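Local coordinates for protein OBody AM3L15 (Pyrobaculum aerophilum, PDB 4GN5) that probably serves as an engineered OB-fold binding protein, built on a nucleic-acid-binding scaffold and holding a partner protein in this crystal, at residues A[81-86]-A[93-98]. Sequence-based numbering, arbitrary orientation.
Sequences IVEAGW and GVEIFP
Strands 81-83 and 95-98 run antiparallel as the two arms of a beta hairpin of the OB-fold, tied by paired backbone hydrogen bonds at Ile81-Phe97 and Glu83-Glu95. The straightest is Glu83 N to Glu95 O, 2.8 Å at 174° and in the carbonyl plane; Glu95 N returns a more bent bond to Glu83 O. Between them Val82 faces Ile96 in a non-hydrogen-bonded pair, and Val82 CG1 meets Val94 CG1 at 4.3 Å, on the face that packs against Val21 of strand 20-24. The other face carries Glu83, Glu95 and Phe97. Glu83 CB lies at the edge of the Phe97 ring, 4.0 Å from CE2; CG runs anti to the backbone N, and a bend at chi2 (69°) brings OE2 to Gly85 N at 2.9 Å, met from above the carboxylate plane. An alanine here would probably loosen the turn after the strand, since the carboxylate's bond to Gly85 N is lost. Glu95 stays extended alongside, its OE2 6.0 Å from Glu83 OE2, while outside the hairpin its OE1 forms a salt bridge to a basic side chain of the partner protein's chain. That basic group would probably offset any repulsion between the two carboxylates.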
ATOM      1  N   ILE A  81       3.144  16.101  -7.601  1.00 25.01           N
ATOM      2  CA  ILE A  81       4.594  16.289  -7.631  1.00 26.43           C
ATOM      3  C   ILE A  81       5.358  14.982  -7.816  1.00 28.57           C
ATOM      4  O   ILE A  81       5.080  14.032  -7.157  1.00 26.82           O
ATOM      5  CB  ILE A  81       5.119  16.928  -6.313  1.00 35.94           C
ATOM      6  CG1 ILE A  81       4.456  18.272  -5.992  1.00 37.47           C
ATOM      7  CG2 ILE A  81       6.593  16.995  -6.343  1.00 28.11           C
ATOM      8  CD1 ILE A  81       4.622  19.258  -6.980  1.00 34.26           C
ATOM      9  N   VAL A  82       6.353  14.960  -8.695  1.00 25.77           N
ATOM     10  CA  VAL A  82       7.101  13.716  -8.903  1.00 18.60           C
ATOM     11  C   VAL A  82       8.106  13.496  -7.771  1.00 24.20           C
ATOM     12  O   VAL A  82       8.846  14.399  -7.404  1.00 28.90           O
ATOM     13  CB  VAL A  82       7.826  13.704 -10.299  1.00 23.74           C
ATOM     14  CG1 VAL A  82       8.686  12.476 -10.490  1.00 19.16           C
ATOM     15  CG2 VAL A  82       6.773  13.815 -11.471  1.00 25.63           C
ATOM     16  N   GLU A  83       8.151  12.283  -7.248  1.00 22.58           N
ATOM     17  CA  GLU A  83       9.174  11.941  -6.254  1.00 25.49           C
ATOM     18  C   GLU A  83      10.010  10.783  -6.810  1.00 24.43           C
ATOM     19  O   GLU A  83       9.483   9.789  -7.244  1.00 23.07           O
ATOM     20  CB  GLU A  83       8.529  11.616  -4.913  1.00 21.95           C
ATOM     21  CG  GLU A  83       9.483  10.902  -3.905  1.00 21.92           C
ATOM     22  CD  GLU A  83      10.567  11.860  -3.427  1.00 29.45           C
ATOM     23  OE1 GLU A  83      10.220  13.061  -3.194  1.00 27.42           O
ATOM     24  OE2 GLU A  83      11.745  11.439  -3.337  1.00 26.60           O
ATOM     25  N   ALA A  84      11.321  10.923  -6.832  1.00 23.95           N
ATOM     26  CA  ALA A  84      12.109   9.825  -7.370  1.00 23.34           C
ATOM     27  C   ALA A  84      13.374   9.612  -6.528  1.00 27.09           C
ATOM     28  O   ALA A  84      14.306   8.943  -6.934  1.00 25.22           O
ATOM     29  CB  ALA A  84      12.430  10.096  -8.868  1.00 21.02           C
ATOM     30  N   GLY A  85      13.371  10.163  -5.314  1.00 25.13           N
ATOM     31  CA  GLY A  85      14.476   9.932  -4.392  1.00 26.95           C
ATOM     32  C   GLY A  85      14.600   8.460  -3.987  1.00 24.47           C
ATOM     33  O   GLY A  85      13.608   7.786  -3.645  1.00 19.22           O
ATOM     34  N   TRP A  86      15.823   7.973  -3.994  1.00 25.59           N
ATOM     35  CA  TRP A  86      16.119   6.645  -3.516  1.00 25.06           C
ATOM     36  C   TRP A  86      15.490   6.492  -2.105  1.00 21.18           C
ATOM     37  O   TRP A  86      15.710   7.356  -1.253  1.00 18.19           O
ATOM     38  CB  TRP A  86      17.642   6.473  -3.546  1.00 29.70           C
ATOM     39  CG  TRP A  86      17.936   5.099  -3.661  1.00 31.20           C
ATOM     40  CD1 TRP A  86      17.951   4.306  -4.849  1.00 36.07           C
ATOM     41  CD2 TRP A  86      18.058   4.219  -2.592  1.00 17.53           C
ATOM     42  NE1 TRP A  86      18.148   2.985  -4.502  1.00 28.83           N
ATOM     43  CE2 TRP A  86      18.237   2.916  -3.127  1.00 29.32           C
ATOM     44  CE3 TRP A  86      18.103   4.397  -1.209  1.00 16.72           C
ATOM     45  CZ2 TRP A  86      18.448   1.839  -2.323  1.00 27.10           C
ATOM     46  CZ3 TRP A  86      18.340   3.378  -0.468  1.00 19.14           C
ATOM     47  CH2 TRP A  86      18.522   2.097  -0.991  1.00 31.06           C
ATOM     48  N   GLY A  93      10.510   3.428  -9.620  1.00 20.17           N
ATOM     49  CA  GLY A  93      11.285   4.449 -10.372  1.00 21.87           C
ATOM     50  C   GLY A  93      10.765   5.890 -10.146  1.00 21.25           C
ATOM     51  O   GLY A  93      11.545   6.860  -9.939  1.00 23.73           O
ATOM     52  N   VAL A  94       9.449   6.024 -10.146  0.93 19.29           N
ATOM     53  CA  VAL A  94       8.790   7.263  -9.864  0.93 17.66           C
ATOM     54  C   VAL A  94       7.584   7.013  -8.953  0.93 18.52           C
ATOM     55  O   VAL A  94       7.019   5.866  -8.916  0.93 16.23           O
ATOM     56  CB  VAL A  94       8.360   8.016 -11.190  0.93 19.34           C
ATOM     57  CG1 VAL A  94       9.601   8.547 -12.009  0.93 16.93           C
ATOM     58  CG2 VAL A  94       7.459   7.116 -12.125  0.93 15.65           C
ATOM     59  N   GLU A  95       7.142   8.084  -8.300  1.00 16.06           N
ATOM     60  CA  GLU A  95       5.886   8.136  -7.542  1.00 16.74           C
ATOM     61  C   GLU A  95       5.351   9.539  -7.803  1.00 20.76           C
ATOM     62  O   GLU A  95       6.135  10.472  -8.003  1.00 23.91           O
ATOM     63  CB  GLU A  95       6.162   8.017  -6.008  1.00 17.79           C
ATOM     64  CG  GLU A  95       6.996   6.744  -5.655  1.00 17.17           C
ATOM     65  CD  GLU A  95       7.243   6.563  -4.149  1.00 19.34           C
ATOM     66  OE1 GLU A  95       7.525   5.439  -3.725  1.00 18.58           O
ATOM     67  OE2 GLU A  95       7.214   7.552  -3.407  1.00 18.17           O
ATOM     68  N   ILE A  96       4.027   9.693  -7.808  1.00 23.35           N
ATOM     69  CA  ILE A  96       3.392  11.006  -7.925  1.00 23.95           C
ATOM     70  C   ILE A  96       2.607  11.194  -6.632  1.00 22.84           C
ATOM     71  O   ILE A  96       1.773  10.340  -6.271  1.00 20.95           O
ATOM     72  CB  ILE A  96       2.463  11.153  -9.189  1.00 23.65           C
ATOM     73  CG1 ILE A  96       3.301  11.163 -10.489  1.00 24.74           C
ATOM     74  CG2 ILE A  96       1.625  12.437  -9.051  1.00 24.60           C
ATOM     75  CD1 ILE A  96       2.543  10.979 -11.812  1.00 23.43           C
ATOM     76  N   PHE A  97       2.914  12.281  -5.928  1.00 24.45           N
ATOM     77  CA  PHE A  97       2.108  12.723  -4.807  1.00 26.47           C
ATOM     78  C   PHE A  97       1.109  13.810  -5.225  1.00 30.61           C
ATOM     79  O   PHE A  97       1.501  14.947  -5.547  1.00 30.12           O
ATOM     80  CB  PHE A  97       3.012  13.112  -3.583  1.00 31.34           C
ATOM     81  CG  PHE A  97       3.650  11.929  -2.930  1.00 26.98           C
ATOM     82  CD1 PHE A  97       3.006  11.257  -1.877  1.00 29.30           C
ATOM     83  CD2 PHE A  97       4.854  11.418  -3.388  1.00 28.91           C
ATOM     84  CE1 PHE A  97       3.544  10.169  -1.294  1.00 26.90           C
ATOM     85  CE2 PHE A  97       5.425  10.300  -2.795  1.00 30.63           C
ATOM     86  CZ  PHE A  97       4.785   9.664  -1.733  1.00 29.43           C
ATOM     87  N   PRO A  98      -0.203  13.455  -5.245  1.00 32.42           N
ATOM     88  CA  PRO A  98      -1.191  14.331  -5.822  1.00 31.11           C
ATOM     89  C   PRO A  98      -1.575  15.523  -4.938  1.00 35.61           C
ATOM     90  O   PRO A  98      -1.609  15.426  -3.702  1.00 33.28           O
ATOM     91  CB  PRO A  98      -2.407  13.419  -5.995  1.00 29.35           C
ATOM     92  CG  PRO A  98      -2.319  12.483  -4.835  1.00 30.13           C
ATOM     93  CD  PRO A  98      -0.814  12.237  -4.672  1.00 29.07           C
TER